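Local coordinates for replicase polyprotein 1a (Avian infectious bronchitis virus, PDB 3LD1) that is of unknown function but forms part of non-structural protein 2, which is cleaved from the coronavirus replicase polyprotein, at residues A200-T213 with V222-I234. The protein carries 3 engineered substitutions. Residues are numbered along the deposited sequence; the frame is centred on the assembly and turned at random.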
ATOM      1  N   ALA A 200      -6.584  -7.218  -9.308  1.00 38.06           N
ATOM      2  CA  ALA A 200      -6.576  -5.952  -8.595  1.00 38.92           C
ATOM      3  C   ALA A 200      -5.578  -6.057  -7.422  1.00 39.59           C
ATOM      4  O   ALA A 200      -4.862  -5.117  -7.057  1.00 39.25           O
ATOM      5  CB  ALA A 200      -7.966  -5.685  -8.106  1.00 39.45           C
ATOM      6  N   LEU A 201      -5.494  -7.249  -6.892  1.00 38.79           N
ATOM      7  CA  LEU A 201      -4.697  -7.472  -5.750  1.00 40.38           C
ATOM      8  C   LEU A 201      -3.228  -7.519  -6.071  1.00 41.12           C
ATOM      9  O   LEU A 201      -2.391  -7.089  -5.286  1.00 41.45           O
ATOM     10  CB  LEU A 201      -5.125  -8.789  -5.158  1.00 40.28           C
ATOM     11  CG  LEU A 201      -4.691  -9.077  -3.775  1.00 40.88           C
ATOM     12  CD1 LEU A 201      -5.248  -7.934  -2.918  1.00 40.94           C
ATOM     13  CD2 LEU A 201      -5.360 -10.358  -3.507  1.00 37.71           C
ATOM     14  N   LYS A 202      -2.880  -8.048  -7.225  1.00 42.89           N
ATOM     15  CA  LYS A 202      -1.476  -7.881  -7.656  1.00 43.89           C
ATOM     16  C   LYS A 202      -1.151  -6.385  -7.749  1.00 43.64           C
ATOM     17  O   LYS A 202      -0.157  -5.913  -7.194  1.00 45.08           O
ATOM     18  CB  LYS A 202      -1.220  -8.535  -9.032  1.00 45.39           C
ATOM     19  CG  LYS A 202      -1.429 -10.077  -9.148  1.00 43.80           C
ATOM     20  CD  LYS A 202      -1.390 -10.487 -10.658  1.00 42.35           C
ATOM     21  CE  LYS A 202      -1.288 -12.023 -10.782  1.00 43.82           C
ATOM     22  NZ  LYS A 202      -1.806 -12.452 -12.127  1.00 41.36           N
ATOM     23  N   MET A 203      -2.003  -5.627  -8.433  1.00 43.71           N
ATOM     24  CA  MET A 203      -1.764  -4.208  -8.613  1.00 43.65           C
ATOM     25  C   MET A 203      -1.561  -3.570  -7.237  1.00 44.21           C
ATOM     26  O   MET A 203      -0.604  -2.838  -7.012  1.00 44.82           O
ATOM     27  CB  MET A 203      -2.873  -3.562  -9.411  1.00 43.30           C
ATOM     28  CG  MET A 203      -2.579  -2.066  -9.656  1.00 47.99           C
ATOM     29  SD  MET A 203      -2.904  -1.068  -8.140  1.00 51.19           S
ATOM     30  CE  MET A 203      -4.373  -0.174  -8.635  1.00 48.50           C
ATOM     31  N   ALA A 204      -2.420  -3.923  -6.295  1.00 43.66           N
ATOM     32  CA  ALA A 204      -2.350  -3.344  -4.981  1.00 43.14           C
ATOM     33  C   ALA A 204      -1.120  -3.794  -4.234  1.00 43.74           C
ATOM     34  O   ALA A 204      -0.521  -2.981  -3.489  1.00 44.55           O
ATOM     35  CB  ALA A 204      -3.617  -3.662  -4.189  1.00 42.84           C
ATOM     36  N   PHE A 205      -0.694  -5.056  -4.406  1.00 42.92           N
ATOM     37  CA  PHE A 205       0.545  -5.486  -3.670  1.00 42.31           C
ATOM     38  C   PHE A 205       1.815  -4.804  -4.280  1.00 42.45           C
ATOM     39  O   PHE A 205       2.781  -4.594  -3.584  1.00 42.46           O
ATOM     40  CB  PHE A 205       0.731  -7.024  -3.597  1.00 42.57           C
ATOM     41  CG  PHE A 205      -0.139  -7.742  -2.526  1.00 40.68           C
ATOM     42  CD1 PHE A 205      -0.151  -7.314  -1.206  1.00 37.84           C
ATOM     43  CD2 PHE A 205      -0.878  -8.843  -2.869  1.00 39.12           C
ATOM     44  CE1 PHE A 205      -0.931  -7.907  -0.281  1.00 39.34           C
ATOM     45  CE2 PHE A 205      -1.649  -9.495  -1.946  1.00 43.26           C
ATOM     46  CZ  PHE A 205      -1.687  -9.022  -0.619  1.00 43.09           C
ATOM     47  N   ALA A 206       1.766  -4.473  -5.569  1.00 41.99           N
ATOM     48  CA  ALA A 206       2.780  -3.691  -6.228  1.00 43.71           C
ATOM     49  C   ALA A 206       2.751  -2.313  -5.603  1.00 44.87           C
ATOM     50  O   ALA A 206       3.793  -1.744  -5.288  1.00 44.11           O
ATOM     51  CB  ALA A 206       2.495  -3.583  -7.772  1.00 42.28           C
ATOM     52  N   LYS A 207       1.547  -1.781  -5.359  1.00 47.06           N
ATOM     53  CA  LYS A 207       1.510  -0.367  -5.004  1.00 48.80           C
ATOM     54  C   LYS A 207       2.171  -0.192  -3.691  1.00 49.59           C
ATOM     55  O   LYS A 207       2.712   0.866  -3.404  1.00 50.68           O
ATOM     56  CB  LYS A 207       0.131   0.277  -5.038  1.00 48.52           C
ATOM     57  CG  LYS A 207       0.190   1.816  -4.884  1.00 48.47           C
ATOM     58  CD  LYS A 207      -1.146   2.546  -5.125  1.00 49.33           C
ATOM     59  CE  LYS A 207      -1.094   4.060  -4.776  1.00 47.89           C
ATOM     60  NZ  LYS A 207      -2.503   4.615  -4.679  1.00 51.09           N
ATOM     61  N   CYS A 208       2.210  -1.252  -2.913  1.00 50.87           N
ATOM     62  CA  CYS A 208       2.769  -1.056  -1.653  1.00 52.52           C
ATOM     63  C   CYS A 208       3.907  -1.970  -1.337  1.00 54.32           C
ATOM     64  O   CYS A 208       4.341  -2.059  -0.186  1.00 53.11           O
ATOM     65  CB  CYS A 208       1.683  -1.028  -0.626  1.00 52.50           C
ATOM     66  SG  CYS A 208       0.880  -2.521  -0.361  1.00 57.57           S
ATOM     67  N   ALA A 209       4.438  -2.608  -2.380  1.00 56.26           N
ATOM     68  CA  ALA A 209       5.640  -3.388  -2.211  1.00 58.78           C
ATOM     69  C   ALA A 209       6.687  -2.552  -1.478  1.00 61.12           C
ATOM     70  O   ALA A 209       7.326  -3.056  -0.527  1.00 61.71           O
ATOM     71  CB  ALA A 209       6.190  -3.797  -3.559  1.00 58.75           C
ATOM     72  N   LYS A 210       6.836  -1.283  -1.916  1.00 62.23           N
ATOM     73  CA  LYS A 210       8.048  -0.487  -1.664  1.00 63.71           C
ATOM     74  C   LYS A 210       8.075   0.098  -0.235  1.00 64.16           C
ATOM     75  O   LYS A 210       9.024  -0.094   0.494  1.00 64.88           O
ATOM     76  CB  LYS A 210       8.174   0.652  -2.707  1.00 65.16           C
ATOM     77  CG  LYS A 210       9.539   0.749  -3.414  1.00 65.81           C
ATOM     78  CD  LYS A 210       9.486   0.105  -4.816  1.00 68.64           C
ATOM     79  CE  LYS A 210      10.894   0.026  -5.493  1.00 70.40           C
ATOM     80  NZ  LYS A 210      11.069  -1.117  -6.514  1.00 68.10           N
ATOM     81  N   SER A 211       7.028   0.820   0.172  1.00 63.85           N
ATOM     82  CA  SER A 211       6.981   1.429   1.524  1.00 61.87           C
ATOM     83  C   SER A 211       5.540   1.491   1.914  1.00 60.21           C
ATOM     84  O   SER A 211       4.647   1.403   1.053  1.00 60.50           O
ATOM     85  CB  SER A 211       7.476   2.850   1.413  1.00 61.98           C
ATOM     86  OG  SER A 211       6.854   3.387   0.240  1.00 61.87           O
ATOM     87  N   ILE A 212       5.292   1.664   3.201  1.00 58.27           N
ATOM     88  CA  ILE A 212       3.939   1.993   3.672  1.00 56.08           C
ATOM     89  C   ILE A 212       4.056   3.319   4.413  1.00 54.96           C
ATOM     90  O   ILE A 212       4.841   3.399   5.363  1.00 54.66           O
ATOM     91  CB  ILE A 212       3.317   0.799   4.518  1.00 56.07           C
ATOM     92  CG1 ILE A 212       2.356  -0.044   3.674  1.00 54.38           C
ATOM     93  CG2 ILE A 212       2.591   1.245   5.796  1.00 53.96           C
ATOM     94  CD1 ILE A 212       3.011  -0.919   2.680  1.00 55.26           C
ATOM     95  N   THR A 213       3.324   4.344   3.943  1.00 53.68           N
ATOM     96  CA  THR A 213       3.339   5.706   4.518  1.00 51.83           C
ATOM     97  C   THR A 213       2.008   6.021   5.092  1.00 51.37           C
ATOM     98  O   THR A 213       1.030   6.165   4.330  1.00 52.33           O
ATOM     99  CB  THR A 213       3.503   6.806   3.435  1.00 51.66           C
ATOM    100  OG1 THR A 213       4.319   6.304   2.410  1.00 53.96           O
ATOM    101  CG2 THR A 213       4.153   8.099   4.003  1.00 47.44           C
ATOM    102  N   VAL A 222      -4.668   7.551   7.222  1.00 44.82           N
ATOM    103  CA  VAL A 222      -4.842   6.870   5.954  1.00 44.60           C
ATOM    104  C   VAL A 222      -3.499   6.282   5.524  1.00 45.05           C
ATOM    105  O   VAL A 222      -2.486   6.823   5.813  1.00 44.85           O
ATOM    106  CB  VAL A 222      -5.505   7.736   4.841  1.00 45.36           C
ATOM    107  CG1 VAL A 222      -6.270   8.937   5.422  1.00 44.10           C
ATOM    108  CG2 VAL A 222      -4.509   8.127   3.712  1.00 43.20           C
ATOM    109  N   VAL A 223      -3.516   5.091   4.948  1.00 46.20           N
ATOM    110  CA  VAL A 223      -2.310   4.499   4.412  1.00 47.12           C
ATOM    111  C   VAL A 223      -2.312   4.933   2.969  1.00 47.07           C
ATOM    112  O   VAL A 223      -3.189   4.512   2.189  1.00 45.67           O
ATOM    113  CB  VAL A 223      -2.391   2.974   4.511  1.00 47.68           C
ATOM    114  CG1 VAL A 223      -1.407   2.317   3.570  1.00 49.94           C
ATOM    115  CG2 VAL A 223      -2.078   2.539   5.892  1.00 47.03           C
ATOM    116  N   ARG A 224      -1.404   5.848   2.635  1.00 47.67           N
ATOM    117  CA  ARG A 224      -1.307   6.345   1.260  1.00 48.28           C
ATOM    118  C   ARG A 224      -1.401   5.188   0.270  1.00 47.66           C
ATOM    119  O   ARG A 224      -2.257   5.197  -0.598  1.00 46.99           O
ATOM    120  CB  ARG A 224       0.014   7.094   1.070  1.00 50.06           C
ATOM    121  CG  ARG A 224       0.034   8.501   1.782  1.00 54.92           C
ATOM    122  CD  ARG A 224       0.055   9.628   0.728  1.00 62.87           C
ATOM    123  NE  ARG A 224       1.418  10.133   0.619  1.00 67.19           N
ATOM    124  CZ  ARG A 224       1.831  11.269   1.182  1.00 67.72           C
ATOM    125  NH1 ARG A 224       0.943  12.041   1.857  1.00 67.41           N
ATOM    126  NH2 ARG A 224       3.112  11.628   1.065  1.00 63.82           N
ATOM    127  N   GLU A 225      -0.564   4.162   0.437  1.00 47.41           N
ATOM    128  CA  GLU A 225      -0.414   3.142  -0.606  1.00 48.15           C
ATOM    129  C   GLU A 225      -1.661   2.305  -0.977  1.00 47.03           C
ATOM    130  O   GLU A 225      -1.760   1.831  -2.094  1.00 46.49           O
ATOM    131  CB  GLU A 225       0.784   2.245  -0.335  1.00 49.27           C
ATOM    132  CG  GLU A 225       2.101   3.021  -0.341  1.00 51.20           C
ATOM    133  CD  GLU A 225       2.362   3.756   0.962  1.00 50.76           C
ATOM    134  OE1 GLU A 225       1.666   3.557   1.978  1.00 45.17           O
ATOM    135  OE2 GLU A 225       3.324   4.520   0.960  1.00 54.24           O
ATOM    136  N   PHE A 226      -2.604   2.143  -0.062  1.00 45.93           N
ATOM    137  CA  PHE A 226      -3.876   1.492  -0.372  1.00 45.33           C
ATOM    138  C   PHE A 226      -4.818   2.388  -1.084  1.00 46.51           C
ATOM    139  O   PHE A 226      -5.892   1.930  -1.449  1.00 48.81           O
ATOM    140  CB  PHE A 226      -4.605   1.129   0.894  1.00 43.38           C
ATOM    141  CG  PHE A 226      -3.843   0.218   1.785  1.00 41.31           C
ATOM    142  CD1 PHE A 226      -2.830  -0.586   1.280  1.00 35.27           C
ATOM    143  CD2 PHE A 226      -4.136   0.157   3.155  1.00 41.75           C
ATOM    144  CE1 PHE A 226      -2.098  -1.467   2.125  1.00 34.59           C
ATOM    145  CE2 PHE A 226      -3.421  -0.730   4.021  1.00 37.29           C
ATOM    146  CZ  PHE A 226      -2.413  -1.545   3.506  1.00 35.45           C
ATOM    147  N   ALA A 227      -4.455   3.658  -1.276  1.00 46.27           N
ATOM    148  CA  ALA A 227      -5.471   4.630  -1.593  1.00 45.62           C
ATOM    149  C   ALA A 227      -6.101   4.322  -2.929  1.00 45.69           C
ATOM    150  O   ALA A 227      -7.299   4.238  -2.996  1.00 48.61           O
ATOM    151  CB  ALA A 227      -4.991   6.118  -1.492  1.00 44.89           C
ATOM    152  N   GLY A 228      -5.399   4.149  -4.017  1.00 44.08           N
ATOM    153  CA  GLY A 228      -6.266   3.896  -5.183  1.00 43.26           C
ATOM    154  C   GLY A 228      -6.212   2.420  -5.566  1.00 43.99           C
ATOM    155  O   GLY A 228      -5.723   2.121  -6.626  1.00 44.15           O
ATOM    156  N   THR A 229      -6.596   1.507  -4.660  1.00 42.93           N
ATOM    157  CA  THR A 229      -6.570   0.082  -4.921  1.00 41.01           C
ATOM    158  C   THR A 229      -7.746  -0.582  -4.273  1.00 41.05           C
ATOM    159  O   THR A 229      -8.481   0.021  -3.464  1.00 42.09           O
ATOM    160  CB  THR A 229      -5.322  -0.549  -4.304  1.00 41.95           C
ATOM    161  OG1 THR A 229      -5.493  -0.727  -2.881  1.00 40.26           O
ATOM    162  CG2 THR A 229      -4.074   0.330  -4.620  1.00 39.26           C
ATOM    163  N   CYS A 230      -7.926  -1.844  -4.575  1.00 40.01           N
ATOM    164  CA  CYS A 230      -8.959  -2.574  -3.913  1.00 39.98           C
ATOM    165  C   CYS A 230      -8.659  -2.688  -2.417  1.00 41.04           C
ATOM    166  O   CYS A 230      -9.413  -3.269  -1.672  1.00 41.35           O
ATOM    167  CB  CYS A 230      -9.093  -3.951  -4.538  1.00 39.59           C
ATOM    168  SG  CYS A 230      -7.670  -5.045  -4.221  1.00 37.46           S
ATOM    169  N   LEU A 231      -7.533  -2.187  -1.959  1.00 42.35           N
ATOM    170  CA  LEU A 231      -7.309  -2.230  -0.544  1.00 43.28           C
ATOM    171  C   LEU A 231      -7.798  -0.931   0.107  1.00 44.18           C
ATOM    172  O   LEU A 231      -7.674  -0.794   1.325  1.00 44.84           O
ATOM    173  CB  LEU A 231      -5.845  -2.487  -0.229  1.00 42.89           C
ATOM    174  CG  LEU A 231      -5.296  -3.866  -0.622  1.00 44.04           C
ATOM    175  CD1 LEU A 231      -3.801  -4.086  -0.275  1.00 43.57           C
ATOM    176  CD2 LEU A 231      -6.114  -4.957   0.041  1.00 39.83           C
ATOM    177  N   ALA A 232      -8.421  -0.038  -0.659  1.00 43.98           N
ATOM    178  CA  ALA A 232      -8.923   1.256  -0.084  1.00 45.86           C
ATOM    179  C   ALA A 232      -9.852   1.017   1.049  1.00 46.42           C
ATOM    180  O   ALA A 232      -9.992   1.820   2.003  1.00 44.50           O
ATOM    181  CB  ALA A 232      -9.688   2.111  -1.112  1.00 44.61           C
ATOM    182  N   SER A 233     -10.566  -0.085   0.904  1.00 47.76           N
ATOM    183  CA  SER A 233     -11.607  -0.328   1.849  1.00 48.65           C
ATOM    184  C   SER A 233     -10.968  -0.448   3.268  1.00 48.08           C
ATOM    185  O   SER A 233     -11.663  -0.359   4.283  1.00 49.67           O
ATOM    186  CB  SER A 233     -12.375  -1.546   1.401  1.00 48.12           C
ATOM    187  OG  SER A 233     -11.607  -2.702   1.695  1.00 52.90           O
ATOM    188  N   ILE A 234      -9.658  -0.623   3.388  1.00 47.40           N
ATOM    189  CA  ILE A 234      -9.145  -0.560   4.737  1.00 46.47           C
ATOM    190  C   ILE A 234      -9.018   0.922   5.236  1.00 47.03           C
ATOM    191  O   ILE A 234      -9.506   1.293   6.316  1.00 46.82           O
ATOM    192  CB  ILE A 234      -7.939  -1.494   5.015  1.00 47.04           C
ATOM    193  CG1 ILE A 234      -6.698  -0.705   5.206  1.00 49.47           C
ATOM    194  CG2 ILE A 234      -7.690  -2.619   3.999  1.00 42.92           C
ATOM    195  CD1 ILE A 234      -6.178  -0.952   6.524  1.00 49.76           C
TER
HETATM  196  O   HOH W   1      -6.617  -2.802  -7.119  1.00 42.41           O
HETATM  197  O   HOH W   2      -3.918   3.581  -7.635  1.00 53.65           O
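With CG placed anti to its carbonyl carbon (chi1 -62°) and the chain then bent at chi2 (80°), E225 swings its carboxylate back onto T213. Both oxygens are used there. OE1 accepts the backbone N-H of T213 in a nearly straight bond, N to OE1 2.7 Å, entering on the syn side some 20° out of the carboxylate plane. OE2 takes the T213 hydroxyl on its syn lone pair, so the two bonds should hold the carboxylate against rotation. T213 is gripped a third time through its carbonyl, whose O receives R224 N at 3.0 Å.

Nearer the helix, C208 and E225 touch through their CB atoms, while C208 SG lies at the edge of the F226 ring, 4.0 Å from CE1; V223 CG1 covers one face of that ring. K207, its CG anti to the backbone N and the rest extended, passes its methylenes over the carbonyl of E225, CD 3.2 Å from that O, and crosses T229. Its NZ ends beside G228 N without bonding to it; a water that donates to G228 O holds NZ only weakly. One helical turn earlier, A204 CB fits against T229 CB (3.6 Å) and L231 CD1, and C230 SG rests on A200 CB. A second water joins A200 O to C230 N.

T229 OG1 donates to F226 O from above the carbonyl plane, linking the 229-232 turn to the residues just before it. L231 also packs on F181 of helix 174-185. The arrangement packs the end of helix 194-207 against the turn leading into helix 232-243, while the R224-T213 backbone bond and the E225 carboxylate join the chain at the open end of the beta hairpin of strands 214-217 and 220-223.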